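Local atomic coordinates of fructose-bisphosphate aldolase (Plasmodium falciparum, PDB entry 4TR9), a protein that belongs to the class I fructose-bisphosphate aldolases, enzymes built on the TIM-barrel fold. Residues A210-F221 with R262-L272; T253-V261 with V289-H300. All blocks are in the same frame, centred on the assembly; numbering follows the deposited sequence. Where two conformers were deposited one is given.

Contact 1 of 2, residues A210-F221 with R262-L272; sequences AVVTQKVLSCVF and RTLRRTVPPAL
Gln214 lies along the flank of Thr263, Arg266 and Thr267 and can be followed outward atom by atom. Its CB rests 4.1 Å from Thr263 CG2. CG, anti to the backbone N (chi1 177°), comes next and packs on Thr267 CG2 at 3.7 Å. The extended chain then carries the amide to Arg266, where CD and NE2 lie against the aliphatic CD of the arginine. NE2 also makes a weak hydrogen bond to Gln225 OE1 of the second subunit. At the tip, OE1 takes a weak hydrogen bond of 3.4 Å from Arg266 NH2, in the guanidinium plane, although the two flat groups are turned 66° apart. A water donates to Gln214 OE1 as well and reaches Thr263 OG1, which is also hydrogen-bonded to Leu259 O. The stronger partner of Arg266 is Glu232 of the second subunit, a salt bridge through NE.

Deeper in, Leu217 CD1 touches Thr267 OG1 and Leu264 CD2. That hydroxyl is turned back to its own helix, bonding to Thr263 O at 2.7 Å, so it can face leucine carbon without lacking a partner. Phe221 closes the far end: Pro269 CD makes a CH-pi contact over one face, 4.1 Å from the ring centroid, while Leu272 CD2 meets CZ at the ring edge.

The helical segments 210-221 and 262-267, parts of helices 206-226 and 253-267, run side by side, 28° apart, outside the barrel strands. Beneath them, Leu217, Phe221, Val268 and Leu272 all pack on Leu236 of strand 235-236, and Thr213 reaches Ile198 of strand 191-198.

Contact 2 of 2, residues T253-V261 with V289-H300; sequences TQDVGFLTV and VNLNSINALGPH
Thr253 OG1 and Ser293 OG share a very short hydrogen bond of 2.5 Å. Asn290 OD1 also lies near, 2.9 Å from Thr253 OG1. Thr253 OG1 points anti to the backbone N (chi1 177°), which places it between these two side chains one turn apart on helix 289-295. The amide nitrogen of Asn290 is occupied by Gln282 OE1. Val289 CG1 adds a methyl beside the same threonine oxygen.

Beyond this polar end the helices close on Gly257. With no side chain there, its CA comes within 4.2 Å of Ile294 CA, and Ile294 CG1 lies directly on it at 3.8 Å. The isoleucine then extends its CD1 to Thr260 CG2, while its other branch, CG2, touches Val261 CG2.

Val261 finishes the contact where helix 289-295 gives way to a turn. Its CG2 methyl packs on Leu297 CD1 at 3.7 Å and on His300 CE1 at 3.6 Å. Beside that ring carbon, His300 NE2 donates to Ile294 O (2.9 Å, 158°) with the oxygen in the ring plane, and Gly298 O sits over one ring face. The bond ties the loop residue back to the end part of the helix.

Segments 253-261 and 289-295 cross at -53°, their axes approaching to 7.9 Å: two neighbouring outer helices of the TIM barrel meeting at a close glycine crossing, over strands 274-277 and 303-308. On their inner side Thr260 and Ile294 pack on Phe277 of strand 274-277, and Ile294 also on Leu304 of strand 303-308; a bound peptide lies against Val261 and Leu297.

How the contacts relate
Helix 253-267 serves both contacts: its first turns meet helix 284-295 in contact 2, and its C-terminal part, with the loop that follows, meets helix 206-226 in contact 1. The helix thus joins its neighbours around the barrel, and the two contact centres lie about 16 Å apart. Contact 1 is the more buried. Its inner part is leucine, phenylalanine, valine and proline; threonine methyls and the glutamine chain fill the rest, with a weak, water-assisted polar margin at the second subunit. Contact 2 is only partly buried. Its helices come closer at a glycine and cross more steeply, its polar link is a short hydroxyl pair, and its outer end borders the bound peptide.

Contact 1 of 2, residues A210-F221 with R262-L272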
loop_
_atom_site.group_PDB
_atom_site.type_symbol
_atom_site.label_atom_id
_atom_site.label_comp_id
_atom_site.label_asym_id
_atom_site.label_seq_id
_atom_site.Cartn_x
_atom_site.Cartn_y
_atom_site.Cartn_z
ATOM N N ALA A 210 -10.499 -8.658 18.628
ATOM C CA ALA A 210 -11.382 -7.901 17.748
ATOM C C ALA A 210 -10.592 -6.913 16.896
ATOM O O ALA A 210 -10.809 -6.809 15.689
ATOM C CB ALA A 210 -12.442 -7.171 18.557
ATOM N N VAL A 211 -9.674 -6.193 17.533
ATOM C CA VAL A 211 -8.852 -5.206 16.843
ATOM C C VAL A 211 -7.963 -5.867 15.793
ATOM O O VAL A 211 -7.825 -5.367 14.676
ATOM C CB VAL A 211 -7.971 -4.419 17.833
ATOM C CG1 VAL A 211 -7.061 -3.456 17.090
ATOM C CG2 VAL A 211 -8.836 -3.670 18.833
ATOM N N VAL A 212 -7.369 -6.999 16.158
ATOM C CA VAL A 212 -6.502 -7.739 15.248
ATOM C C VAL A 212 -7.291 -8.317 14.076
ATOM O O VAL A 212 -6.884 -8.187 12.921
ATOM C CB VAL A 212 -5.764 -8.881 15.976
ATOM C CG1 VAL A 212 -5.032 -9.768 14.981
ATOM C CG2 VAL A 212 -4.800 -8.316 17.007
ATOM N N THR A 213 -8.421 -8.951 14.377
ATOM C CA THR A 213 -9.258 -9.549 13.343
ATOM C C THR A 213 -9.763 -8.489 12.370
ATOM O O THR A 213 -9.797 -8.710 11.160
ATOM C CB THR A 213 -10.459 -10.297 13.950
ATOM O OG1 THR A 213 -9.989 -11.279 14.882
ATOM C CG2 THR A 213 -11.267 -10.986 12.861
ATOM N N GLN A 214 -10.143 -7.335 12.906
ATOM C CA GLN A 214 -10.608 -6.224 12.084
ATOM C C GLN A 214 -9.499 -5.725 11.161
ATOM O O GLN A 214 -9.747 -5.384 10.004
ATOM C CB GLN A 214 -11.117 -5.084 12.969
ATOM C CG GLN A 214 -11.559 -3.848 12.204
ATOM C CD GLN A 214 -12.125 -2.775 13.113
ATOM O OE1 GLN A 214 -12.498 -3.044 14.255
ATOM N NE2 GLN A 214 -12.191 -1.548 12.608
ATOM N N LYS A 215 -8.275 -5.692 11.677
ATOM C CA LYS A 215 -7.125 -5.237 10.903
ATOM C C LYS A 215 -6.765 -6.235 9.807
ATOM O O LYS A 215 -6.461 -5.849 8.678
ATOM C CB LYS A 215 -5.921 -5.006 11.819
ATOM C CG LYS A 215 -4.676 -4.513 11.100
ATOM C CD LYS A 215 -3.490 -4.435 12.047
ATOM C CE LYS A 215 -2.248 -3.912 11.343
ATOM N NZ LYS A 215 -2.429 -2.518 10.849
ATOM N N VAL A 216 -6.799 -7.519 10.148
ATOM C CA VAL A 216 -6.473 -8.574 9.195
ATOM C C VAL A 216 -7.502 -8.644 8.071
ATOM O O VAL A 216 -7.141 -8.671 6.893
ATOM C CB VAL A 216 -6.377 -9.949 9.886
ATOM C CG1 VAL A 216 -6.230 -11.056 8.853
ATOM C CG2 VAL A 216 -5.212 -9.971 10.862
ATOM N N LEU A 217 -8.782 -8.661 8.437
ATOM C CA LEU A 217 -9.861 -8.741 7.456
ATOM C C LEU A 217 -9.849 -7.556 6.494
ATOM O O LEU A 217 -10.189 -7.700 5.320
ATOM C CB LEU A 217 -11.218 -8.832 8.157
ATOM C CG LEU A 217 -11.531 -10.170 8.836
ATOM C CD1 LEU A 217 -12.953 -10.182 9.373
ATOM C CD2 LEU A 217 -11.304 -11.328 7.875
ATOM N N SER A 218 -9.457 -6.388 6.993
ATOM C CA SER A 218 -9.358 -5.197 6.159
ATOM C C SER A 218 -8.303 -5.381 5.074
ATOM O O SER A 218 -8.492 -4.968 3.932
ATOM C CB SER A 218 -9.030 -3.969 7.011
ATOM O OG SER A 218 -8.852 -2.820 6.202
ATOM N N CYS A 219 -7.191 -6.008 5.443
ATOM C CA CYS A 219 -6.101 -6.253 4.506
ATOM C C CYS A 219 -6.424 -7.418 3.575
ATOM O O CYS A 219 -6.020 -7.423 2.411
ATOM C CB CYS A 219 -4.800 -6.526 5.261
ATOM S SG CYS A 219 -3.349 -6.711 4.202
ATOM N N VAL A 220 -7.154 -8.401 4.093
ATOM C CA VAL A 220 -7.543 -9.563 3.300
ATOM C C VAL A 220 -8.453 -9.154 2.147
ATOM O O VAL A 220 -8.180 -9.471 0.990
ATOM C CB VAL A 220 -8.254 -10.628 4.162
ATOM C CG1 VAL A 220 -8.963 -11.645 3.280
ATOM C CG2 VAL A 220 -7.257 -11.318 5.080
ATOM N N PHE A 221 -9.527 -8.438 2.464
ATOM C CA PHE A 221 -10.461 -7.979 1.442
ATOM C C PHE A 221 -9.818 -6.963 0.507
ATOM O O PHE A 221 -10.169 -6.886 -0.670
ATOM C CB PHE A 221 -11.713 -7.383 2.086
ATOM C CG PHE A 221 -12.716 -8.412 2.518
ATOM C CD1 PHE A 221 -13.665 -8.885 1.628
ATOM C CD2 PHE A 221 -12.705 -8.913 3.808
ATOM C CE1 PHE A 221 -14.589 -9.838 2.018
ATOM C CE2 PHE A 221 -13.626 -9.864 4.205
ATOM C CZ PHE A 221 -14.570 -10.328 3.308
ATOM N N ARG A 262 -19.797 -7.199 15.312
ATOM C CA ARG A 262 -19.242 -5.862 15.132
ATOM C C ARG A 262 -18.021 -5.888 14.217
ATOM O O ARG A 262 -17.854 -5.014 13.368
ATOM C CB ARG A 262 -18.865 -5.246 16.480
ATOM C CG ARG A 262 -18.440 -3.787 16.389
ATOM C CD ARG A 262 -17.906 -3.274 17.713
ATOM N NE ARG A 262 -16.557 -3.762 17.982
ATOM C CZ ARG A 262 -15.840 -3.422 19.047
ATOM N NH1 ARG A 262 -14.619 -3.913 19.212
ATOM N NH2 ARG A 262 -16.344 -2.590 19.948
ATOM N N THR A 263 -17.175 -6.898 14.394
ATOM C CA THR A 263 -15.963 -7.033 13.595
ATOM C C THR A 263 -16.288 -7.281 12.124
ATOM O O THR A 263 -15.647 -6.722 11.233
ATOM C CB THR A 263 -15.073 -8.179 14.115
ATOM O OG1 THR A 263 -14.799 -7.979 15.507
ATOM C CG2 THR A 263 -13.761 -8.232 13.344
ATOM N N LEU A 264 -17.293 -8.115 11.877
ATOM C CA LEU A 264 -17.687 -8.456 10.515
ATOM C C LEU A 264 -18.376 -7.290 9.816
ATOM O O LEU A 264 -18.123 -7.026 8.640
ATOM C CB LEU A 264 -18.606 -9.680 10.516
ATOM C CG LEU A 264 -17.970 -10.996 10.968
ATOM C CD1 LEU A 264 -18.987 -12.127 10.919
ATOM C CD2 LEU A 264 -16.752 -11.325 10.118
ATOM N N ARG A 265 -19.245 -6.593 10.541
ATOM C CA ARG A 265 -19.977 -5.464 9.976
ATOM C C ARG A 265 -19.042 -4.319 9.598
ATOM O O ARG A 265 -19.335 -3.546 8.688
ATOM C CB ARG A 265 -21.042 -4.968 10.957
ATOM C CG ARG A 265 -22.217 -5.918 11.128
ATOM C CD ARG A 265 -23.265 -5.338 12.062
ATOM N NE ARG A 265 -23.789 -4.066 11.573
ATOM C CZ ARG A 265 -24.808 -3.955 10.728
ATOM N NH1 ARG A 265 -25.220 -2.757 10.336
ATOM N NH2 ARG A 265 -25.418 -5.041 10.272
ATOM N N ARG A 266 -17.916 -4.221 10.294
ATOM C CA ARG A 266 -16.952 -3.156 10.040
ATOM C C ARG A 266 -16.021 -3.465 8.870
ATOM O O ARG A 266 -15.348 -2.570 8.359
ATOM C CB ARG A 266 -16.113 -2.885 11.292
ATOM C CG ARG A 266 -16.839 -2.141 12.401
ATOM C CD ARG A 266 -15.927 -1.964 13.609
ATOM N NE ARG A 266 -16.559 -1.199 14.680
ATOM C CZ ARG A 266 -15.991 -0.958 15.858
ATOM N NH1 ARG A 266 -16.636 -0.254 16.776
ATOM N NH2 ARG A 266 -14.778 -1.426 16.118
ATOM N N THR A 267 -15.979 -4.723 8.443
ATOM C CA THR A 267 -14.971 -5.144 7.474
ATOM C C THR A 267 -15.518 -5.863 6.239
ATOM O O THR A 267 -14.953 -5.743 5.152
ATOM C CB THR A 267 -13.929 -6.068 8.139
ATOM O OG1 THR A 267 -14.596 -7.180 8.750
ATOM C CG2 THR A 267 -13.142 -5.315 9.201
ATOM N N VAL A 268 -16.609 -6.608 6.402
ATOM C CA VAL A 268 -17.096 -7.480 5.333
ATOM C C VAL A 268 -18.242 -6.877 4.521
ATOM O O VAL A 268 -19.346 -6.703 5.034
ATOM C CB VAL A 268 -17.570 -8.838 5.894
ATOM C CG1 VAL A 268 -18.049 -9.734 4.765
ATOM C CG2 VAL A 268 -16.455 -9.510 6.680
ATOM N N PRO A 269 -17.980 -6.569 3.239
ATOM C CA PRO A 269 -19.003 -6.047 2.325
ATOM C C PRO A 269 -20.140 -7.044 2.102
ATOM O O PRO A 269 -19.883 -8.244 2.003
ATOM C CB PRO A 269 -18.227 -5.807 1.024
ATOM C CG PRO A 269 -16.800 -5.698 1.441
ATOM C CD PRO A 269 -16.657 -6.639 2.596
ATOM N N PRO A 270 -21.385 -6.546 2.021
ATOM C CA PRO A 270 -22.603 -7.351 1.864
ATOM C C PRO A 270 -22.634 -8.202 0.593
ATOM O O PRO A 270 -23.457 -9.114 0.503
ATOM C CB PRO A 270 -23.713 -6.296 1.821
ATOM C CG PRO A 270 -23.148 -5.128 2.541
ATOM C CD PRO A 270 -21.695 -5.117 2.184
ATOM N N ALA A 271 -21.763 -7.906 -0.368
ATOM C CA ALA A 271 -21.696 -8.681 -1.605
ATOM C C ALA A 271 -21.323 -10.129 -1.317
ATOM O O ALA A 271 -21.711 -11.040 -2.048
ATOM C CB ALA A 271 -20.702 -8.064 -2.569
ATOM N N LEU A 272 -20.559 -10.334 -0.249
ATOM C CA LEU A 272 -20.227 -11.675 0.203
ATOM C C LEU A 272 -21.496 -12.355 0.701
ATOM O O LEU A 272 -22.120 -11.887 1.652
ATOM C CB LEU A 272 -19.167 -11.629 1.304
ATOM C CG LEU A 272 -18.394 -12.922 1.562
ATOM C CD1 LEU A 272 -17.450 -13.217 0.405
ATOM C CD2 LEU A 272 -17.630 -12.840 2.871
HETATM O O HOH W 1 -14.071 -4.784 15.705
#

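Contact 2 of 2, residues T253-V261 with V289-H300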
loop_
_atom_site.group_PDB
_atom_site.type_symbol
_atom_site.label_atom_id
_atom_site.label_comp_id
_atom_site.label_asym_id
_atom_site.label_seq_id
_atom_site.Cartn_x
_atom_site.Cartn_y
_atom_site.Cartn_z
ATOM N N THR A 253 -20.795 -15.901 26.343
ATOM C CA THR A 253 -21.014 -16.243 24.942
ATOM C C THR A 253 -21.597 -15.071 24.155
ATOM O O THR A 253 -21.422 -14.987 22.939
ATOM C CB THR A 253 -21.946 -17.463 24.799
ATOM O OG1 THR A 253 -22.194 -17.719 23.412
ATOM C CG2 THR A 253 -23.269 -17.218 25.512
ATOM N N GLN A 254 -22.285 -14.168 24.846
ATOM C CA GLN A 254 -22.845 -12.987 24.197
ATOM C C GLN A 254 -21.751 -11.970 23.893
ATOM O O GLN A 254 -21.861 -11.194 22.943
ATOM C CB GLN A 254 -23.933 -12.352 25.065
ATOM C CG GLN A 254 -25.241 -13.126 25.078
ATOM C CD GLN A 254 -26.364 -12.357 25.746
ATOM O OE1 GLN A 254 -26.129 -11.356 26.422
ATOM N NE2 GLN A 254 -27.595 -12.820 25.555
ATOM N N ASP A 255 -20.699 -11.976 24.705
ATOM C CA ASP A 255 -19.538 -11.133 24.450
ATOM C C ASP A 255 -18.835 -11.601 23.182
ATOM O O ASP A 255 -18.313 -10.794 22.413
ATOM C CB ASP A 255 -18.574 -11.154 25.637
ATOM C CG ASP A 255 -19.163 -10.507 26.876
ATOM O OD1 ASP A 255 -20.021 -9.611 26.730
ATOM O OD2 ASP A 255 -18.765 -10.891 27.996
ATOM N N VAL A 256 -18.829 -12.914 22.972
ATOM C CA VAL A 256 -18.279 -13.494 21.753
ATOM C C VAL A 256 -19.118 -13.083 20.547
ATOM O O VAL A 256 -18.582 -12.669 19.521
ATOM C CB VAL A 256 -18.216 -15.034 21.837
ATOM C CG1 VAL A 256 -17.894 -15.632 20.476
ATOM C CG2 VAL A 256 -17.193 -15.467 22.875
ATOM N N GLY A 257 -20.435 -13.188 20.688
ATOM C CA GLY A 257 -21.351 -12.853 19.613
ATOM C C GLY A 257 -21.341 -11.384 19.230
ATOM O O GLY A 257 -21.406 -11.047 18.048
ATOM N N PHE A 258 -21.261 -10.508 20.226
ATOM C CA PHE A 258 -21.270 -9.069 19.982
ATOM C C PHE A 258 -20.035 -8.606 19.215
ATOM O O PHE A 258 -20.145 -7.946 18.180
ATOM C CB PHE A 258 -21.372 -8.302 21.303
ATOM C CG PHE A 258 -21.077 -6.832 21.173
ATOM C CD1 PHE A 258 -22.012 -5.971 20.621
ATOM C CD2 PHE A 258 -19.868 -6.311 21.607
ATOM C CE1 PHE A 258 -21.744 -4.619 20.500
ATOM C CE2 PHE A 258 -19.594 -4.961 21.488
ATOM C CZ PHE A 258 -20.533 -4.113 20.934
ATOM N N LEU A 259 -18.861 -8.953 19.731
ATOM C CA LEU A 259 -17.605 -8.494 19.151
ATOM C C LEU A 259 -17.287 -9.196 17.833
ATOM O O LEU A 259 -16.430 -8.742 17.075
ATOM C CB LEU A 259 -16.465 -8.693 20.152
ATOM C CG LEU A 259 -16.530 -7.762 21.366
ATOM C CD1 LEU A 259 -15.715 -8.306 22.521
ATOM C CD2 LEU A 259 -16.055 -6.366 20.995
ATOM N N THR A 260 -17.979 -10.297 17.558
ATOM C CA THR A 260 -17.822 -10.989 16.284
ATOM C C THR A 260 -18.650 -10.303 15.203
ATOM O O THR A 260 -18.163 -10.053 14.101
ATOM C CB THR A 260 -18.232 -12.471 16.379
ATOM O OG1 THR A 260 -17.382 -13.145 17.316
ATOM C CG2 THR A 260 -18.112 -13.147 15.023
ATOM N N VAL A 261 -19.902 -9.996 15.532
ATOM C CA VAL A 261 -20.792 -9.301 14.608
ATOM C C VAL A 261 -20.263 -7.905 14.286
ATOM O O VAL A 261 -20.267 -7.483 13.129
ATOM C CB VAL A 261 -22.224 -9.193 15.177
ATOM C CG1 VAL A 261 -23.068 -8.243 14.341
ATOM C CG2 VAL A 261 -22.874 -10.567 15.240
ATOM N N VAL A 289 -23.119 -23.094 20.781
ATOM C CA VAL A 289 -23.646 -22.016 21.609
ATOM C C VAL A 289 -23.189 -20.656 21.086
ATOM O O VAL A 289 -23.990 -19.731 20.957
ATOM C CB VAL A 289 -23.216 -22.175 23.081
ATOM C CG1 VAL A 289 -23.597 -20.945 23.888
ATOM C CG2 VAL A 289 -23.842 -23.426 23.683
ATOM N N ASN A 290 -21.901 -20.546 20.774
ATOM C CA ASN A 290 -21.345 -19.299 20.261
ATOM C C ASN A 290 -21.914 -18.934 18.895
ATOM O O ASN A 290 -22.219 -17.771 18.637
ATOM C CB ASN A 290 -19.819 -19.383 20.186
ATOM C CG ASN A 290 -19.172 -19.466 21.556
ATOM O OD1 ASN A 290 -19.700 -18.942 22.536
ATOM N ND2 ASN A 290 -18.024 -20.128 21.629
ATOM N N LEU A 291 -22.056 -19.928 18.023
ATOM C CA LEU A 291 -22.658 -19.711 16.712
ATOM C C LEU A 291 -24.107 -19.261 16.866
ATOM O O LEU A 291 -24.606 -18.452 16.083
ATOM C CB LEU A 291 -22.583 -20.982 15.862
ATOM C CG LEU A 291 -23.240 -20.919 14.481
ATOM C CD1 LEU A 291 -22.606 -19.831 13.629
ATOM C CD2 LEU A 291 -23.159 -22.267 13.782
ATOM N N ASN A 292 -24.774 -19.791 17.885
ATOM C CA ASN A 292 -26.139 -19.396 18.198
ATOM C C ASN A 292 -26.199 -17.962 18.709
ATOM O O ASN A 292 -27.093 -17.199 18.341
ATOM C CB ASN A 292 -26.747 -20.347 19.231
ATOM C CG ASN A 292 -28.148 -19.945 19.638
ATOM O OD1 ASN A 292 -29.123 -20.290 18.971
ATOM N ND2 ASN A 292 -28.259 -19.213 20.742
ATOM N N SER A 293 -25.242 -17.604 19.559
ATOM C CA SER A 293 -25.175 -16.262 20.124
ATOM C C SER A 293 -24.954 -15.220 19.033
ATOM O O SER A 293 -25.450 -14.097 19.121
ATOM C CB SER A 293 -24.061 -16.175 21.169
ATOM O OG SER A 293 -24.265 -17.111 22.212
ATOM N N ILE A 294 -24.206 -15.607 18.004
ATOM C CA ILE A 294 -23.945 -14.733 16.867
ATOM C C ILE A 294 -25.211 -14.511 16.043
ATOM O O ILE A 294 -25.520 -13.385 15.653
ATOM C CB ILE A 294 -22.838 -15.310 15.960
ATOM C CG1 ILE A 294 -21.513 -15.388 16.720
ATOM C CG2 ILE A 294 -22.667 -14.462 14.716
ATOM C CD1 ILE A 294 -20.393 -16.023 15.925
ATOM N N ASN A 295 -25.946 -15.589 15.788
ATOM C CA ASN A 295 -27.156 -15.508 14.979
ATOM C C ASN A 295 -28.373 -15.043 15.773
ATOM O O ASN A 295 -29.424 -14.756 15.199
ATOM C CB ASN A 295 -27.452 -16.858 14.327
ATOM C CG ASN A 295 -26.455 -17.208 13.241
ATOM O OD1 ASN A 295 -26.582 -16.760 12.101
ATOM N ND2 ASN A 295 -25.458 -18.014 13.587
ATOM N N ALA A 296 -28.228 -14.955 17.091
ATOM C CA ALA A 296 -29.309 -14.463 17.934
ATOM C C ALA A 296 -29.422 -12.945 17.833
ATOM O O ALA A 296 -30.379 -12.352 18.329
ATOM C CB ALA A 296 -29.096 -14.886 19.381
ATOM N N LEU A 297 -28.442 -12.322 17.185
ATOM C CA LEU A 297 -28.420 -10.871 17.037
ATOM C C LEU A 297 -29.082 -10.417 15.737
ATOM O O LEU A 297 -28.549 -9.569 15.020
ATOM C CB LEU A 297 -26.983 -10.352 17.102
ATOM C CG LEU A 297 -26.236 -10.607 18.414
ATOM C CD1 LEU A 297 -24.823 -10.049 18.350
ATOM C CD2 LEU A 297 -26.995 -10.013 19.591
ATOM N N GLY A 298 -30.242 -10.997 15.435
ATOM C CA GLY A 298 -31.048 -10.582 14.300
ATOM C C GLY A 298 -30.483 -10.946 12.940
ATOM O O GLY A 298 -29.307 -11.285 12.823
ATOM N N PRO A 299 -31.324 -10.866 11.897
ATOM C CA PRO A 299 -30.936 -11.204 10.522
ATOM C C PRO A 299 -29.789 -10.335 10.005
ATOM O O PRO A 299 -29.928 -9.116 9.904
ATOM C CB PRO A 299 -32.219 -10.952 9.722
ATOM C CG PRO A 299 -33.013 -10.002 10.558
ATOM C CD PRO A 299 -32.708 -10.374 11.975
ATOM N N HIS A 300 -28.668 -10.971 9.680
ATOM C CA HIS A 300 -27.471 -10.264 9.237
ATOM C C HIS A 300 -27.459 -10.068 7.721
ATOM O O HIS A 300 -28.135 -10.798 6.998
ATOM C CB HIS A 300 -26.219 -11.027 9.683
ATOM C CG HIS A 300 -26.139 -11.240 11.160
ATOM N ND1 HIS A 300 -25.986 -10.205 12.056
ATOM C CD2 HIS A 300 -26.188 -12.374 11.902
ATOM C CE1 HIS A 300 -25.947 -10.689 13.285
ATOM N NE2 HIS A 300 -26.067 -12.003 13.218
#